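Local structure of alcohol dehydrogenase (Thermus sp., 4CPD) at residues H98-C103 and L292-L297; D238-A243 and E255-G260. The protein probably catalyses the NAD-dependent interconversion of alcohols and their aldehydes or ketones, as a zinc-containing medium-chain dehydrogenase. All coordinates share one frame; numbering follows the deposited sequence.

Contact 1 of 2, residues H98-C103 and L292-L297. With ZN (zinc ion), chain F; NAD (nicotinamide-adenine-dinucleotide), chain G.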
loop_
_atom_site.group_PDB
_atom_site.type_symbol
_atom_site.label_atom_id
_atom_site.label_comp_id
_atom_site.label_asym_id
_atom_site.label_seq_id
_atom_site.Cartn_x
_atom_site.Cartn_y
_atom_site.Cartn_z
ATOM N N HIS A 98 -13.120 6.502 -9.952
ATOM C CA HIS A 98 -13.493 6.922 -8.597
ATOM C C HIS A 98 -12.324 7.372 -7.736
ATOM O O HIS A 98 -12.361 7.240 -6.477
ATOM C CB HIS A 98 -14.324 5.844 -7.902
ATOM C CG HIS A 98 -15.523 5.420 -8.701
ATOM N ND1 HIS A 98 -16.075 4.158 -8.633
ATOM C CD2 HIS A 98 -16.279 6.104 -9.588
ATOM C CE1 HIS A 98 -17.119 4.084 -9.435
ATOM N NE2 HIS A 98 -17.263 5.252 -10.031
ATOM N N GLN A 99 -11.313 7.928 -8.411
ATOM C CA GLN A 99 -10.188 8.542 -7.729
ATOM C C GLN A 99 -10.264 10.063 -7.936
ATOM O O GLN A 99 -9.463 10.677 -8.655
ATOM C CB GLN A 99 -8.887 7.960 -8.248
ATOM C CG GLN A 99 -8.788 6.453 -8.076
ATOM C CD GLN A 99 -7.440 5.918 -8.518
ATOM O OE1 GLN A 99 -7.034 6.132 -9.653
ATOM N NE2 GLN A 99 -6.743 5.230 -7.625
ATOM N N TYR A 100 -11.246 10.658 -7.268
ATOM C CA TYR A 100 -11.629 12.056 -7.504
ATOM C C TYR A 100 -10.554 12.992 -7.020
ATOM O O TYR A 100 -10.462 14.119 -7.496
ATOM C CB TYR A 100 -12.976 12.403 -6.839
ATOM C CG TYR A 100 -14.105 11.431 -7.181
ATOM C CD1 TYR A 100 -14.920 11.627 -8.298
ATOM C CD2 TYR A 100 -14.346 10.286 -6.394
ATOM C CE1 TYR A 100 -15.934 10.739 -8.622
ATOM C CE2 TYR A 100 -15.363 9.400 -6.715
ATOM C CZ TYR A 100 -16.162 9.639 -7.825
ATOM O OH TYR A 100 -17.152 8.739 -8.135
ATOM N N ASN A 101 -9.749 12.564 -6.062
ATOM C CA ASN A 101 -8.602 13.370 -5.655
ATOM C C ASN A 101 -7.510 13.486 -6.733
ATOM O O ASN A 101 -6.622 14.278 -6.588
ATOM C CB ASN A 101 -7.956 12.796 -4.393
ATOM C CG ASN A 101 -7.544 11.349 -4.548
ATOM O OD1 ASN A 101 -8.308 10.529 -5.057
ATOM N ND2 ASN A 101 -6.326 11.038 -4.163
ATOM N N LEU A 102 -7.553 12.664 -7.783
ATOM C CA LEU A 102 -6.604 12.786 -8.883
ATOM C C LEU A 102 -7.227 13.379 -10.128
ATOM O O LEU A 102 -6.644 13.250 -11.219
ATOM C CB LEU A 102 -6.038 11.410 -9.207
ATOM C CG LEU A 102 -5.308 10.785 -8.013
ATOM C CD1 LEU A 102 -4.890 9.357 -8.356
ATOM C CD2 LEU A 102 -4.114 11.634 -7.598
ATOM N N CYS A 103 -8.399 14.011 -9.969
ATOM C CA CYS A 103 -9.141 14.607 -11.091
ATOM C C CYS A 103 -8.214 15.514 -11.878
ATOM O O CYS A 103 -7.446 16.275 -11.295
ATOM C CB CYS A 103 -10.310 15.437 -10.606
ATOM S SG CYS A 103 -11.146 16.252 -11.967
ATOM N N LEU A 292 -3.398 12.344 -0.695
ATOM C CA LEU A 292 -4.406 13.289 -0.297
ATOM C C LEU A 292 -5.771 12.607 -0.335
ATOM O O LEU A 292 -6.013 11.704 -1.144
ATOM C CB LEU A 292 -4.372 14.490 -1.231
ATOM C CG LEU A 292 -2.999 15.162 -1.411
ATOM C CD1 LEU A 292 -3.136 16.420 -2.248
ATOM C CD2 LEU A 292 -2.314 15.514 -0.088
ATOM N N ALA A 293 -6.671 13.052 0.530
ATOM C CA ALA A 293 -7.957 12.391 0.724
ATOM C C ALA A 293 -8.744 12.324 -0.513
ATOM O O ALA A 293 -8.634 13.190 -1.360
ATOM C CB ALA A 293 -8.754 13.143 1.746
ATOM N N ASN A 294 -9.567 11.299 -0.615
ATOM C CA ASN A 294 -10.485 11.129 -1.747
ATOM C C ASN A 294 -11.887 11.196 -1.158
ATOM O O ASN A 294 -12.679 10.242 -1.160
ATOM C CB ASN A 294 -10.220 9.807 -2.449
ATOM C CG ASN A 294 -11.148 9.565 -3.611
ATOM O OD1 ASN A 294 -11.717 10.491 -4.173
ATOM N ND2 ASN A 294 -11.308 8.316 -3.982
ATOM N N VAL A 295 -12.173 12.371 -0.632
ATOM C CA VAL A 295 -13.367 12.614 0.158
ATOM C C VAL A 295 -14.656 12.134 -0.480
ATOM O O VAL A 295 -15.508 11.567 0.205
ATOM C CB VAL A 295 -13.503 14.102 0.485
ATOM C CG1 VAL A 295 -14.795 14.360 1.241
ATOM C CG2 VAL A 295 -12.304 14.582 1.307
ATOM N N HIS A 296 -14.795 12.352 -1.773
ATOM C CA HIS A 296 -16.033 11.996 -2.476
ATOM C C HIS A 296 -16.387 10.529 -2.314
ATOM O O HIS A 296 -17.548 10.177 -2.291
ATOM C CB HIS A 296 -15.923 12.279 -3.963
ATOM C CG HIS A 296 -15.559 13.692 -4.285
ATOM N ND1 HIS A 296 -14.325 14.225 -3.984
ATOM C CD2 HIS A 296 -16.264 14.683 -4.885
ATOM C CE1 HIS A 296 -14.278 15.476 -4.390
ATOM N NE2 HIS A 296 -15.445 15.782 -4.929
ATOM N N LEU A 297 -15.366 9.673 -2.233
ATOM C CA LEU A 297 -15.592 8.261 -2.147
ATOM C C LEU A 297 -16.308 7.906 -0.835
ATOM O O LEU A 297 -17.077 6.979 -0.821
ATOM C CB LEU A 297 -14.259 7.504 -2.259
ATOM C CG LEU A 297 -14.403 5.983 -2.518
ATOM C CD1 LEU A 297 -15.074 5.733 -3.841
ATOM C CD2 LEU A 297 -13.049 5.282 -2.482
HETATM ZN ZN ZN F . -12.109 14.655 -13.083
HETATM P PA NAD G . -2.404 20.253 13.285
HETATM O O1A NAD G . -3.455 21.133 13.965
HETATM O O2A NAD G . -1.049 20.853 12.924
HETATM O O5B NAD G . -2.124 18.873 14.084
HETATM C C5B NAD G . -0.824 18.286 14.103
HETATM C C4B NAD G . -0.613 17.533 15.414
HETATM O O4B NAD G . 0.544 16.692 15.312
HETATM C C3B NAD G . -0.385 18.501 16.580
HETATM O O3B NAD G . -1.107 18.133 17.766
HETATM C C2B NAD G . 1.088 18.390 16.853
HETATM O O2B NAD G . 1.399 18.652 18.224
HETATM C C1B NAD G . 1.351 16.950 16.457
HETATM N N9A NAD G . 2.771 16.765 16.154
HETATM C C8A NAD G . 3.529 17.616 15.432
HETATM N N7A NAD G . 4.792 17.133 15.364
HETATM C C5A NAD G . 4.838 15.963 16.044
HETATM C C6A NAD G . 5.857 14.939 16.349
HETATM N N6A NAD G . 7.103 15.113 15.881
HETATM N N1A NAD G . 5.517 13.855 17.094
HETATM C C2A NAD G . 4.262 13.689 17.557
HETATM N N3A NAD G . 3.280 14.589 17.314
HETATM C C4A NAD G . 3.499 15.721 16.576
HETATM O O3 NAD G . -3.002 19.676 11.893
HETATM P PN NAD G . -4.392 18.885 11.626
HETATM O O1N NAD G . -5.414 19.977 11.380
HETATM O O2N NAD G . -4.594 17.741 12.626
HETATM O O5D NAD G . -4.034 18.140 10.236
HETATM C C5D NAD G . -3.255 16.930 10.323
HETATM C C4D NAD G . -2.286 16.690 9.168
HETATM O O4D NAD G . -3.010 16.064 8.101
HETATM C C3D NAD G . -1.658 17.960 8.591
HETATM O O3D NAD G . -0.334 17.642 8.129
HETATM C C2D NAD G . -2.608 18.339 7.452
HETATM O O2D NAD G . -2.053 19.196 6.422
HETATM C C1D NAD G . -2.985 16.942 6.954
HETATM N N1N NAD G . -4.245 16.887 6.194
HETATM C C2N NAD G . -4.204 16.093 5.120
HETATM C C3N NAD G . -5.302 15.923 4.290
HETATM C C7N NAD G . -5.117 14.988 3.130
HETATM O O7N NAD G . -5.766 15.111 2.104
HETATM N N7N NAD G . -4.221 13.992 3.279
HETATM C C4N NAD G . -6.496 16.600 4.593
HETATM C C5N NAD G . -6.531 17.429 5.720
HETATM C C6N NAD G . -5.381 17.561 6.516
#
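Asn294 meets His98, Tyr100 and Asn101, joining the loop of the structural zinc site, a four-cysteine lobe in this medium-chain dehydrogenase, to the turn before helix 295-307, whose Ala293 binds the NAD carboxamide. From CB outward its side chain runs into 98-103. CB lies 3.3 Å from Asn101 OD1, the two amide side chains crossing at about a right angle. CG stands anti to the backbone N (chi1 179°), placing it beside the carbonyl carbon; chi2 then turns the amide. At the tip the two branches divide the work. ND2 donates to His98 O over 2.9 Å, in the carbonyl plane and on a lone pair of that oxygen. OD1 accepts two weak bonds, from the backbone N of Tyr100 and of Asn101. The amide thus both gives to and takes from the loop backbone, which would favour this turn of it, with OD1 rather than ND2 facing the two N-H groups. The same OD1 also lies at the edge of the Tyr100 ring, near its plane.

Tyr100 packs against His296. Its CB sits over the face of the imidazole, a CH-pi contact 4.0 Å from the ring centroid, while the two rings are slid apart and barely overlap. His296 CB lies 3.5 Å from Tyr100 CD2, oblique to the phenol ring, and the imidazole also meets the ring of His86. Asn101 ND2 is hydrogen-bonded to Asp285 of the second subunit, and Gln99 bonds Arg258 and Gly260 there.

The two segments reach different bound groups. Cys103 SG binds the zinc ion at 2.2 Å together with Cys89, Cys92 and Cys95, and the backbone N of Ala293 donates to the carboxamide O7N of NAD at 2.7 Å.

Contact 2 of 2, residues D238-A243 and E255-G260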
loop_
_atom_site.group_PDB
_atom_site.type_symbol
_atom_site.label_atom_id
_atom_site.label_comp_id
_atom_site.label_asym_id
_atom_site.label_seq_id
_atom_site.Cartn_x
_atom_site.Cartn_y
_atom_site.Cartn_z
ATOM N N ASP A 238 -1.979 -3.585 14.189
ATOM C CA ASP A 238 -2.333 -4.014 12.852
ATOM C C ASP A 238 -2.273 -2.872 11.838
ATOM O O ASP A 238 -1.863 -3.067 10.702
ATOM C CB ASP A 238 -3.737 -4.601 12.876
ATOM C CG ASP A 238 -3.841 -5.781 13.803
ATOM O OD1 ASP A 238 -3.416 -6.878 13.382
ATOM O OD2 ASP A 238 -4.312 -5.613 14.957
ATOM N N LEU A 239 -2.670 -1.680 12.274
ATOM C CA LEU A 239 -2.724 -0.493 11.421
ATOM C C LEU A 239 -2.115 0.735 12.095
ATOM O O LEU A 239 -2.337 0.959 13.272
ATOM C CB LEU A 239 -4.181 -0.240 11.063
ATOM C CG LEU A 239 -4.526 1.034 10.312
ATOM C CD1 LEU A 239 -3.688 1.217 9.058
ATOM C CD2 LEU A 239 -5.996 1.004 9.939
ATOM N N VAL A 240 -1.319 1.510 11.364
ATOM C CA VAL A 240 -0.881 2.823 11.844
ATOM C C VAL A 240 -1.399 3.882 10.911
ATOM O O VAL A 240 -1.182 3.805 9.713
ATOM C CB VAL A 240 0.636 2.974 11.897
ATOM C CG1 VAL A 240 1.026 4.332 12.454
ATOM C CG2 VAL A 240 1.218 1.907 12.773
ATOM N N LEU A 241 -2.076 4.874 11.470
ATOM C CA LEU A 241 -2.463 6.064 10.727
ATOM C C LEU A 241 -1.528 7.199 11.110
ATOM O O LEU A 241 -1.563 7.638 12.249
ATOM C CB LEU A 241 -3.891 6.472 11.058
ATOM C CG LEU A 241 -4.296 7.686 10.242
ATOM C CD1 LEU A 241 -4.914 7.222 8.953
ATOM C CD2 LEU A 241 -5.270 8.542 10.986
ATOM N N GLU A 242 -0.709 7.686 10.180
ATOM C CA GLU A 242 0.187 8.793 10.525
ATOM C C GLU A 242 -0.462 10.073 10.026
ATOM O O GLU A 242 -0.855 10.189 8.866
ATOM C CB GLU A 242 1.653 8.556 10.077
ATOM C CG GLU A 242 2.181 9.386 8.939
ATOM C CD GLU A 242 2.296 10.860 9.248
ATOM O OE1 GLU A 242 2.959 11.226 10.240
ATOM O OE2 GLU A 242 1.737 11.664 8.453
ATOM N N ALA A 243 -0.621 11.014 10.942
ATOM C CA ALA A 243 -1.392 12.219 10.675
ATOM C C ALA A 243 -0.640 13.482 11.073
ATOM O O ALA A 243 -1.277 14.483 11.442
ATOM C CB ALA A 243 -2.715 12.163 11.410
ATOM N N GLU A 255 8.406 1.542 11.729
ATOM C CA GLU A 255 9.020 0.749 12.768
ATOM C C GLU A 255 7.945 0.155 13.695
ATOM O O GLU A 255 7.961 -1.021 14.054
ATOM C CB GLU A 255 9.972 1.632 13.559
ATOM C CG GLU A 255 11.000 0.833 14.344
ATOM C CD GLU A 255 12.009 1.710 15.067
ATOM O OE1 GLU A 255 11.972 2.955 14.907
ATOM O OE2 GLU A 255 12.856 1.136 15.785
ATOM N N MET A 256 7.010 1.004 14.081
ATOM C CA MET A 256 5.978 0.664 15.039
ATOM C C MET A 256 5.041 -0.483 14.577
ATOM O O MET A 256 4.734 -1.399 15.347
ATOM C CB MET A 256 5.210 1.959 15.263
ATOM C CG MET A 256 4.067 1.954 16.248
ATOM S SD MET A 256 3.377 3.629 16.288
ATOM C CE MET A 256 4.746 4.609 16.884
ATOM N N VAL A 257 4.590 -0.425 13.322
ATOM C CA VAL A 257 3.545 -1.324 12.833
ATOM C C VAL A 257 4.054 -2.751 12.913
ATOM O O VAL A 257 5.240 -2.982 12.727
ATOM C CB VAL A 257 3.123 -0.975 11.375
ATOM C CG1 VAL A 257 4.244 -1.277 10.393
ATOM C CG2 VAL A 257 1.844 -1.702 10.964
ATOM N N ARG A 258 3.162 -3.703 13.196
ATOM C CA ARG A 258 3.544 -5.113 13.188
ATOM C C ARG A 258 3.941 -5.596 11.801
ATOM O O ARG A 258 3.498 -5.061 10.801
ATOM C CB ARG A 258 2.422 -6.016 13.719
ATOM C CG ARG A 258 1.228 -6.263 12.805
ATOM C CD ARG A 258 0.380 -7.401 13.353
ATOM N NE ARG A 258 -0.901 -7.614 12.654
ATOM C CZ ARG A 258 -1.061 -8.267 11.498
ATOM N NH1 ARG A 258 -0.028 -8.779 10.826
ATOM N NH2 ARG A 258 -2.270 -8.410 11.002
ATOM N N PRO A 259 4.758 -6.646 11.752
ATOM C CA PRO A 259 4.928 -7.374 10.515
ATOM C C PRO A 259 3.590 -7.725 9.917
ATOM O O PRO A 259 2.676 -8.113 10.635
ATOM C CB PRO A 259 5.663 -8.650 10.957
ATOM C CG PRO A 259 6.465 -8.213 12.141
ATOM C CD PRO A 259 5.585 -7.211 12.838
ATOM N N GLY A 260 3.481 -7.547 8.610
ATOM C CA GLY A 260 2.276 -7.889 7.879
ATOM C C GLY A 260 1.179 -6.889 8.093
ATOM O O GLY A 260 0.048 -7.147 7.705
#
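Asp238 and Arg258 bring the backbones to 6.0 Å, CA to CA, and the CA atoms of Val240 and Val257 lie 6.1 Å apart, where the chain leaves helix 247-256 at Val257 and passes beside strand 239-242. At the entry to the strand the contact is ionic. Arg258 approaches Asp238 side-on and grips the single oxygen OD1 with two nitrogens: NE at 2.7 Å, in a fairly straight bond of 160°, and NH2 at 3.1 Å, more bent. OD1 lies in the guanidinium plane at its edge, but the carboxylate is turned 85° from that plane. NE meets OD1 from above the carboxylate plane (44° out of it), whereas NH2 uses the anti lone pair. Extended from CG to NE, the arginine chain carries NE out to the carboxylate. The third nitrogen, NH1, bonds Pro259 O within its own segment and Gln99 of the second subunit, while the other carboxylate oxygen, OD2, accepts from Ser171 N. Both ends of the salt bridge thus have further partners, which would help to hold the two groups in place.

Beyond the charged pair the contact is apolar. Val240 CG2, anti to the carbonyl carbon, reaches Val257 CB at 3.7 Å and, more loosely, Met256 SD at 4.5 Å. Val257 CG2 lies 4.0 Å from Asp238 O. Val240 and Met256 also touch Ile175 of the neighbouring strand 171-175, and Val257 packs on Val263. The arrangement sets the helix end and the loop after it against the first strand of a beta-alpha-beta crossover, strand 239-242, helix 247-256 and strand 262-265, in the Rossmann-type coenzyme domain.

How the contacts relate
Contact 2 lies in a buried part of the coenzyme domain and joins neighbouring pieces of one crossover, only 12 residues apart in sequence. Contact 1 is only partly buried and bridges segments 189 residues apart, tying the structural zinc loop to the start of helix 295-307. The centres of contact 1 and contact 2 are about 23 Å apart, and within the chain the two do not touch. Contact 1 rests on one good and two weak amide bonds to backbone and on aromatic packing, contact 2 on a charged pair beside an apolar patch. Across the dimer interface, contact 1 of one subunit meets contact 2 of the other.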